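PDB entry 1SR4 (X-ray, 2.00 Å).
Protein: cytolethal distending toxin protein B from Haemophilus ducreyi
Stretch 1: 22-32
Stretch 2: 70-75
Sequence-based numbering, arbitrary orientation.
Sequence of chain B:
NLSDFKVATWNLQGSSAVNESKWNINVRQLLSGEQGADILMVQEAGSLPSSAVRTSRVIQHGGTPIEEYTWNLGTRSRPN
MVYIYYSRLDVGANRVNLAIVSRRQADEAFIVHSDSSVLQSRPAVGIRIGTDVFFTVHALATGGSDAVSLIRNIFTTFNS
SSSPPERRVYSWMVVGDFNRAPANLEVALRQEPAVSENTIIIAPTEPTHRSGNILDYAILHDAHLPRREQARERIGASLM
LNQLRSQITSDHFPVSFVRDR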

ATOM      1  N   LYS B  22       1.186   4.187  -9.169  1.00  9.01           N
ATOM      2  CA  LYS B  22       1.225   3.096  -8.191  1.00 10.28           C
ATOM      3  C   LYS B  22       2.446   3.182  -7.271  1.00  9.74           C
ATOM      4  O   LYS B  22       2.353   2.906  -6.072  1.00  9.47           O
ATOM      5  CB  LYS B  22       1.195   1.733  -8.896  1.00  9.94           C
ATOM      6  CG  LYS B  22       0.016   1.558  -9.879  1.00 10.25           C
ATOM      7  CD  LYS B  22      -0.219   0.079 -10.215  1.00  9.88           C
ATOM      8  CE  LYS B  22      -1.305  -0.103 -11.270  1.00 11.22           C
ATOM      9  NZ  LYS B  22      -1.744  -1.549 -11.315  1.00  9.51           N
ATOM     10  N   TRP B  23       3.597   3.547  -7.824  1.00  8.56           N
ATOM     11  CA  TRP B  23       4.790   3.699  -6.997  1.00  7.01           C
ATOM     12  C   TRP B  23       4.576   4.878  -6.041  1.00  7.40           C
ATOM     13  O   TRP B  23       4.936   4.808  -4.867  1.00  7.84           O
ATOM     14  CB  TRP B  23       6.027   4.025  -7.840  1.00  9.30           C
ATOM     15  CG  TRP B  23       6.666   2.867  -8.527  1.00  8.17           C
ATOM     16  CD1 TRP B  23       6.392   2.408  -9.784  1.00 10.21           C
ATOM     17  CD2 TRP B  23       7.719   2.047  -8.020  1.00 10.02           C
ATOM     18  NE1 TRP B  23       7.210   1.354 -10.093  1.00 11.09           N
ATOM     19  CE2 TRP B  23       8.039   1.108  -9.031  1.00 10.23           C
ATOM     20  CE3 TRP B  23       8.434   2.016  -6.811  1.00 10.42           C
ATOM     21  CZ2 TRP B  23       9.039   0.147  -8.873  1.00  7.64           C
ATOM     22  CZ3 TRP B  23       9.435   1.057  -6.654  1.00 10.66           C
ATOM     23  CH2 TRP B  23       9.725   0.134  -7.680  1.00 11.31           C
ATOM     24  N   ASN B  24       3.984   5.958  -6.540  1.00  9.26           N
ATOM     25  CA  ASN B  24       3.797   7.139  -5.706  1.00 10.10           C
ATOM     26  C   ASN B  24       2.639   7.115  -4.738  1.00 11.80           C
ATOM     27  O   ASN B  24       2.625   7.885  -3.781  1.00 10.85           O
ATOM     28  CB  ASN B  24       3.765   8.383  -6.576  1.00 10.78           C
ATOM     29  CG  ASN B  24       5.128   8.688  -7.155  1.00 14.72           C
ATOM     30  OD1 ASN B  24       6.088   8.923  -6.412  1.00 15.02           O
ATOM     31  ND2 ASN B  24       5.238   8.650  -8.474  1.00 16.46           N
ATOM     32  N   ILE B  25       1.677   6.228  -4.973  1.00  8.18           N
ATOM     33  CA  ILE B  25       0.564   6.093  -4.047  1.00  8.79           C
ATOM     34  C   ILE B  25       0.902   4.977  -3.047  1.00 11.54           C
ATOM     35  O   ILE B  25       1.198   5.247  -1.876  1.00 12.75           O
ATOM     36  CB  ILE B  25      -0.750   5.745  -4.785  1.00  8.20           C
ATOM     37  CG1 ILE B  25      -1.166   6.933  -5.661  1.00  9.26           C
ATOM     38  CG2 ILE B  25      -1.871   5.373  -3.768  1.00  8.39           C
ATOM     39  CD1 ILE B  25      -2.349   6.644  -6.571  1.00  8.49           C
ATOM     40  N   ASN B  26       0.926   3.728  -3.512  1.00 10.87           N
ATOM     41  CA  ASN B  26       1.164   2.605  -2.605  1.00  8.92           C
ATOM     42  C   ASN B  26       2.599   2.280  -2.162  1.00 10.94           C
ATOM     43  O   ASN B  26       2.849   2.103  -0.961  1.00  9.09           O
ATOM     44  CB  ASN B  26       0.516   1.352  -3.186  1.00 10.42           C
ATOM     45  CG  ASN B  26      -0.970   1.531  -3.428  1.00 10.56           C
ATOM     46  OD1 ASN B  26      -1.440   1.445  -4.560  1.00  9.70           O
ATOM     47  ND2 ASN B  26      -1.717   1.791  -2.362  1.00  8.63           N
ATOM     48  N   VAL B  27       3.540   2.172  -3.097  1.00  9.15           N
ATOM     49  CA  VAL B  27       4.904   1.861  -2.677  1.00  9.27           C
ATOM     50  C   VAL B  27       5.418   2.893  -1.669  1.00  8.98           C
ATOM     51  O   VAL B  27       6.039   2.520  -0.689  1.00  9.72           O
ATOM     52  CB  VAL B  27       5.870   1.765  -3.867  1.00  9.35           C
ATOM     53  CG1 VAL B  27       7.307   1.546  -3.367  1.00  6.35           C
ATOM     54  CG2 VAL B  27       5.470   0.594  -4.751  1.00  7.83           C
ATOM     55  N   ARG B  28       5.146   4.179  -1.888  1.00  9.07           N
ATOM     56  CA  ARG B  28       5.593   5.192  -0.936  1.00 11.13           C
ATOM     57  C   ARG B  28       5.004   4.937   0.451  1.00  9.93           C
ATOM     58  O   ARG B  28       5.693   5.054   1.454  1.00 10.01           O
ATOM     59  CB  ARG B  28       5.200   6.596  -1.407  1.00 14.12           C
ATOM     60  CG  ARG B  28       5.791   6.986  -2.759  1.00 19.74           C
ATOM     61  CD  ARG B  28       5.359   8.393  -3.176  1.00 22.61           C
ATOM     62  NE  ARG B  28       6.061   9.376  -2.387  1.00 26.85           N
ATOM     63  CZ  ARG B  28       7.029  10.149  -2.846  1.00 22.85           C
ATOM     64  NH1 ARG B  28       7.409  10.079  -4.110  1.00 26.43           N
ATOM     65  NH2 ARG B  28       7.646  10.953  -2.014  1.00 26.72           N
ATOM     66  N   GLN B  29       3.729   4.585   0.519  1.00  7.75           N
ATOM     67  CA  GLN B  29       3.117   4.325   1.817  1.00  9.40           C
ATOM     68  C   GLN B  29       3.677   3.073   2.505  1.00 10.61           C
ATOM     69  O   GLN B  29       3.766   3.025   3.737  1.00 10.07           O
ATOM     70  CB  GLN B  29       1.579   4.245   1.661  1.00 11.71           C
ATOM     71  CG  GLN B  29       0.951   5.626   1.378  1.00 11.32           C
ATOM     72  CD  GLN B  29      -0.524   5.591   0.947  1.00 15.30           C
ATOM     73  OE1 GLN B  29      -1.210   4.576   1.096  1.00 14.92           O
ATOM     74  NE2 GLN B  29      -1.019   6.728   0.421  1.00 14.77           N
ATOM     75  N   LEU B  30       4.077   2.066   1.731  1.00  9.03           N
ATOM     76  CA  LEU B  30       4.618   0.845   2.330  1.00 10.99           C
ATOM     77  C   LEU B  30       5.977   1.092   2.994  1.00 10.04           C
ATOM     78  O   LEU B  30       6.380   0.372   3.917  1.00  9.59           O
ATOM     79  CB  LEU B  30       4.765  -0.263   1.267  1.00  7.28           C
ATOM     80  CG  LEU B  30       3.467  -0.685   0.555  1.00 11.50           C
ATOM     81  CD1 LEU B  30       3.800  -1.793  -0.439  1.00  9.14           C
ATOM     82  CD2 LEU B  30       2.407  -1.177   1.554  1.00  7.56           C
ATOM     83  N   LEU B  31       6.684   2.106   2.513  1.00  9.21           N
ATOM     84  CA  LEU B  31       8.011   2.429   3.047  1.00 11.97           C
ATOM     85  C   LEU B  31       8.058   3.502   4.144  1.00 12.28           C
ATOM     86  O   LEU B  31       9.082   3.676   4.790  1.00 14.52           O
ATOM     87  CB  LEU B  31       8.915   2.879   1.890  1.00 10.30           C
ATOM     88  CG  LEU B  31       9.164   1.853   0.781  1.00 12.28           C
ATOM     89  CD1 LEU B  31       9.632   2.552  -0.497  1.00 12.63           C
ATOM     90  CD2 LEU B  31      10.182   0.837   1.258  1.00 13.41           C
ATOM     91  N   SER B  32       6.969   4.223   4.368  1.00 15.09           N
ATOM     92  CA  SER B  32       7.038   5.295   5.357  1.00 16.44           C
ATOM     93  C   SER B  32       6.632   4.975   6.776  1.00 16.40           C
ATOM     94  O   SER B  32       6.130   3.890   7.075  1.00 15.50           O
ATOM     95  CB  SER B  32       6.252   6.508   4.872  1.00 16.44           C
ATOM     96  OG  SER B  32       4.906   6.185   4.680  1.00 18.84           O
TER
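Stretch 2, residues 70-75: TWNLGT

Most of stretch 1 is helix, part of a helix that begins earlier in the chain, with a wider pi-type turn at 23-27. In that turn Val-27 N bonds to Lys-22 O at 3.3 Å and Arg-28 N to Trp-23 O at 3.1 Å. Stretch 2 is extended from Thr-70 to Asn-72, the end of a strand, and then turns through Leu-73 and Gly-74. The strand runs nearly perpendicular to the helix, with a signed crossing angle of -94° and a closest approach of the axes of 12.1 Å. Large side chains fill that gap, and the contact buries 329 Å² in all. The backbones come nearest at Arg-28 and Leu-73, whose CA atoms are 6.9 Å apart.

Lys-22 makes no contact. Trp-23 points toward stretch 2 and meets Trp-71, which also points toward its partner. The six-membered rings form an offset edge-to-face pair, edge of Trp-23 to face of Trp-71, with planes at 90° and centroids 5.7 Å apart. Trp-23 CE3 lies 3.9 Å from Trp-71 CZ3. The backbone contributes too: Trp-23 O is 3.8 Å from Trp-71 CH2, at the ring edge.

Asn-24 OD1 also lies at that edge, 3.9 Å from Trp-71 CZ2. Water 1 joins the two residues. It donates to Asn-24 OD1 at 2.7 Å and accepts from Trp-71 NE1 at 3.2 Å. Ile-25 and Asn-26 are out of reach.

Val-27 points toward stretch 2, and its CG1 is 3.9 Å from Trp-71 CZ3.

Arg-28 starts sideways, but its end comes nearer. Its CG packs 3.8 Å from Trp-71 CH2. Within the helix, Arg-28 NH1 donates to Asn-24 OD1 at 2.9 Å. Arg-28 NH2 comes within 2.7 Å of Leu-73 O, but the angle is poor and this is not a hydrogen bond. Water 2 accepts from Arg-28 NH2 at 2.9 Å and lies 2.9 Å from Gly-74 O. The turn is braced internally: Gly-74 N donates to Asn-72 OD1 at 2.8 Å, and Asn-72 ND2 to Thr-75 O at 2.9 Å. The CA-to-CB bond of Asn-72 points away from the helix, and its side chain makes both of these hydrogen bonds.

Gln-29 and Leu-30 make no contact. Leu-31 points toward stretch 2 and touches two residues. Its CB is 3.9 Å from Leu-73 CD1, and its CD1 is 4.2 Å from Trp-71 CZ3. Ser-32 makes no contact.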

ATOM      1  N   THR B  70      18.843   5.026  -6.775  1.00 11.42           N
ATOM      2  CA  THR B  70      18.482   5.651  -5.512  1.00 11.89           C
ATOM      3  C   THR B  70      17.193   6.409  -5.851  1.00 12.13           C
ATOM      4  O   THR B  70      16.973   6.841  -6.997  1.00 11.89           O
ATOM      5  CB  THR B  70      19.542   6.647  -4.952  1.00 12.95           C
ATOM      6  OG1 THR B  70      19.791   7.688  -5.900  1.00 13.84           O
ATOM      7  CG2 THR B  70      20.842   5.910  -4.595  1.00 15.52           C
ATOM      8  N   TRP B  71      16.328   6.551  -4.860  1.00 11.39           N
ATOM      9  CA  TRP B  71      15.057   7.219  -5.061  1.00 10.44           C
ATOM     10  C   TRP B  71      14.765   7.993  -3.792  1.00  9.84           C
ATOM     11  O   TRP B  71      14.835   7.438  -2.701  1.00 10.06           O
ATOM     12  CB  TRP B  71      13.982   6.162  -5.326  1.00  9.48           C
ATOM     13  CG  TRP B  71      12.595   6.692  -5.490  1.00 11.41           C
ATOM     14  CD1 TRP B  71      12.217   7.843  -6.109  1.00 12.39           C
ATOM     15  CD2 TRP B  71      11.388   6.040  -5.082  1.00 12.51           C
ATOM     16  NE1 TRP B  71      10.848   7.955  -6.118  1.00 13.16           N
ATOM     17  CE2 TRP B  71      10.313   6.857  -5.493  1.00 13.37           C
ATOM     18  CE3 TRP B  71      11.112   4.840  -4.414  1.00 12.98           C
ATOM     19  CZ2 TRP B  71       8.977   6.514  -5.256  1.00 14.05           C
ATOM     20  CZ3 TRP B  71       9.783   4.494  -4.178  1.00 14.24           C
ATOM     21  CH2 TRP B  71       8.732   5.333  -4.600  1.00 14.67           C
ATOM     22  N   ASN B  72      14.455   9.273  -3.942  1.00  9.21           N
ATOM     23  CA  ASN B  72      14.192  10.132  -2.794  1.00  9.14           C
ATOM     24  C   ASN B  72      12.707  10.209  -2.470  1.00  9.00           C
ATOM     25  O   ASN B  72      11.939  10.795  -3.223  1.00 11.09           O
ATOM     26  CB  ASN B  72      14.747  11.536  -3.063  1.00  8.67           C
ATOM     27  CG  ASN B  72      14.605  12.458  -1.865  1.00  9.43           C
ATOM     28  OD1 ASN B  72      14.186  12.025  -0.781  1.00  9.33           O
ATOM     29  ND2 ASN B  72      14.954  13.733  -2.050  1.00  8.98           N
ATOM     30  N   LEU B  73      12.309   9.621  -1.346  1.00  9.67           N
ATOM     31  CA  LEU B  73      10.906   9.624  -0.924  1.00 10.59           C
ATOM     32  C   LEU B  73      10.546  10.955  -0.256  1.00 12.04           C
ATOM     33  O   LEU B  73       9.376  11.224   0.036  1.00 12.45           O
ATOM     34  CB  LEU B  73      10.645   8.475   0.062  1.00 11.55           C
ATOM     35  CG  LEU B  73      10.940   7.051  -0.422  1.00  9.94           C
ATOM     36  CD1 LEU B  73      10.885   6.089   0.765  1.00 13.84           C
ATOM     37  CD2 LEU B  73       9.934   6.643  -1.493  1.00 12.97           C
ATOM     38  N   GLY B  74      11.561  11.769   0.014  1.00 10.06           N
ATOM     39  CA  GLY B  74      11.317  13.058   0.621  1.00  9.21           C
ATOM     40  C   GLY B  74      11.575  14.177  -0.372  1.00 10.22           C
ATOM     41  O   GLY B  74      11.585  13.957  -1.589  1.00 11.14           O
ATOM     42  N   THR B  75      11.782  15.385   0.148  1.00  9.18           N
ATOM     43  CA  THR B  75      12.044  16.564  -0.671  1.00  9.05           C
ATOM     44  C   THR B  75      13.555  16.733  -0.901  1.00  9.61           C
ATOM     45  O   THR B  75      14.362  16.011  -0.321  1.00 10.65           O
ATOM     46  CB  THR B  75      11.510  17.838   0.039  1.00 10.77           C
ATOM     47  OG1 THR B  75      12.219  18.025   1.273  1.00  9.33           O
ATOM     48  CG2 THR B  75      10.010  17.686   0.361  1.00  9.69           C
TER
HETATM   49  O   HOH W   1       8.515   9.915  -7.135  1.00 21.97           O
HETATM   50  O   HOH W   2       9.625  12.643  -3.241  1.00 12.19           O